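Local coordinates for PTS-dependent dihydroxyacetone kinase operon regulatory protein (Escherichia coli, PDB 4LRZ), which activates transcription of the dhaKLM operon from a sigma-70 promoter and represses its own expression, this chain probably being its sensor region, at residues I291-Q295 with G296-I300. Sequence-based numbering, arbitrary orientation.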
loop_
_atom_site.group_PDB
_atom_site.type_symbol
_atom_site.label_atom_id
_atom_site.label_comp_id
_atom_site.label_asym_id
_atom_site.label_seq_id
_atom_site.Cartn_x
_atom_site.Cartn_y
_atom_site.Cartn_z
ATOM N N ILE F 291 11.866 -14.332 20.962
ATOM C CA ILE F 291 11.245 -14.282 19.634
ATOM C C ILE F 291 12.331 -13.914 18.650
ATOM O O ILE F 291 12.906 -12.820 18.730
ATOM C CB ILE F 291 10.126 -13.211 19.527
ATOM C CG1 ILE F 291 8.998 -13.462 20.522
ATOM C CG2 ILE F 291 9.558 -13.143 18.088
ATOM C CD1 ILE F 291 8.106 -12.199 20.743
ATOM N N ILE F 292 12.599 -14.804 17.709
ATOM C CA ILE F 292 13.787 -14.688 16.873
ATOM C C ILE F 292 13.352 -14.261 15.489
ATOM O O ILE F 292 12.560 -14.953 14.850
ATOM C CB ILE F 292 14.582 -16.029 16.853
ATOM C CG1 ILE F 292 14.964 -16.419 18.293
ATOM C CG2 ILE F 292 15.835 -15.929 15.912
ATOM C CD1 ILE F 292 15.050 -17.930 18.549
ATOM N N GLU F 293 13.822 -13.102 15.046
ATOM C CA GLU F 293 13.344 -12.519 13.787
ATOM C C GLU F 293 14.543 -12.049 12.978
ATOM O O GLU F 293 15.632 -11.883 13.531
ATOM C CB GLU F 293 12.389 -11.332 14.055
ATOM C CG GLU F 293 10.974 -11.712 14.549
ATOM C CD GLU F 293 10.110 -10.476 14.954
ATOM O OE1 GLU F 293 10.314 -9.972 16.085
ATOM O OE2 GLU F 293 9.234 -10.035 14.155
ATOM N N THR F 294 14.364 -11.809 11.687
ATOM C CA THR F 294 15.489 -11.316 10.884
ATOM C C THR F 294 16.179 -10.115 11.568
ATOM O O THR F 294 17.413 -10.071 11.639
ATOM C CB THR F 294 15.085 -11.011 9.402
ATOM O OG1 THR F 294 14.221 -9.870 9.351
ATOM C CG2 THR F 294 14.330 -12.214 8.796
ATOM N N GLN F 295 15.397 -9.189 12.133
ATOM C CA GLN F 295 15.993 -7.955 12.709
ATOM C C GLN F 295 16.634 -8.025 14.108
ATOM O O GLN F 295 17.160 -7.011 14.597
ATOM C CB GLN F 295 15.047 -6.739 12.616
ATOM C CG GLN F 295 13.646 -7.008 13.056
ATOM C CD GLN F 295 12.781 -7.443 11.889
ATOM O OE1 GLN F 295 12.297 -8.582 11.841
ATOM N NE2 GLN F 295 12.599 -6.544 10.927
ATOM N N GLY F 296 16.608 -9.194 14.738
ATOM C CA GLY F 296 17.112 -9.347 16.096
ATOM C C GLY F 296 16.182 -10.199 16.959
ATOM O O GLY F 296 15.161 -10.737 16.494
ATOM N N THR F 297 16.533 -10.330 18.227
ATOM C CA THR F 297 15.716 -11.121 19.124
ATOM C C THR F 297 14.906 -10.186 19.995
ATOM O O THR F 297 15.424 -9.196 20.476
ATOM C CB THR F 297 16.580 -12.086 19.987
ATOM O OG1 THR F 297 17.502 -12.766 19.128
ATOM C CG2 THR F 297 15.709 -13.114 20.724
ATOM N N SER F 298 13.624 -10.498 20.137
ATOM C CA SER F 298 12.706 -9.838 21.038
ATOM C C SER F 298 12.372 -10.847 22.134
ATOM O O SER F 298 12.612 -12.067 21.962
ATOM C CB SER F 298 11.421 -9.464 20.295
ATOM O OG SER F 298 11.632 -8.368 19.438
ATOM N N PHE F 299 11.786 -10.352 23.233
ATOM C CA PHE F 299 11.482 -11.187 24.381
ATOM C C PHE F 299 10.094 -11.000 24.932
ATOM O O PHE F 299 9.534 -9.919 24.869
ATOM C CB PHE F 299 12.514 -10.968 25.482
ATOM C CG PHE F 299 13.900 -11.406 25.094
ATOM C CD1 PHE F 299 14.282 -12.748 25.219
ATOM C CD2 PHE F 299 14.817 -10.485 24.566
ATOM C CE1 PHE F 299 15.565 -13.163 24.855
ATOM C CE2 PHE F 299 16.121 -10.896 24.187
ATOM C CZ PHE F 299 16.488 -12.239 24.331
ATOM N N ILE F 300 9.523 -12.087 25.427
ATOM C CA ILE F 300 8.359 -11.990 26.280
ATOM C C ILE F 300 8.685 -12.595 27.627
ATOM O O ILE F 300 9.275 -13.670 27.695
ATOM C CB ILE F 300 7.144 -12.707 25.729
ATOM C CG1 ILE F 300 6.695 -12.050 24.433
ATOM C CG2 ILE F 300 5.999 -12.657 26.789
ATOM C CD1 ILE F 300 5.503 -12.748 23.812
#
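The carbonyl oxygen of Ile291 is approached by two groups of the facing strand: Ser298 N donates to Ile291 O over 2.8 Å, nearly straight (167° at the hydrogen) and in the carbonyl plane, and Thr297 CA brings its C-H to 3.3 Å from Ile291 O. Residues 291-300 form the tip of the beta hairpin of strands 281-293 and 296-304 in the PAS fold, closed by a type I turn from Glu293 to Gly296. Ile291 N returns a bond to Ser298 O at 2.6 Å. At the turn, Gly296 N donates to Glu293 O over 3.1 Å, arriving above the carbonyl plane, while Glu293 N bonds to Gly296 O. Gly296 has a positive phi of 137°, at which a CB would collide with the preceding carbonyl oxygen, so glycine fits. Placed anti to its own carbonyl carbon (chi1 -74°), CG of Glu293 starts a reaching chain that suits glutamate to a subunit interface: OE2 takes a salt bridge from NE of Arg200 and a hydrogen bond from ND2 of Asn203, both of the second subunit. On the same face, Ser298 OG lies 3.9 Å from Glu293 OE1. The other face carries the non-hydrogen-bonded pair of beta-branched residues Ile292 and Thr297, lying side by side, with Ile292 CG1 4.2 Å from Thr297 CG2. Back on the Glu293 face, Ile291 is buried and its side chain offers only hydrocarbon, packing on Ala207 of the second subunit and setting CD1 4.0 Å from Ile300 CG1.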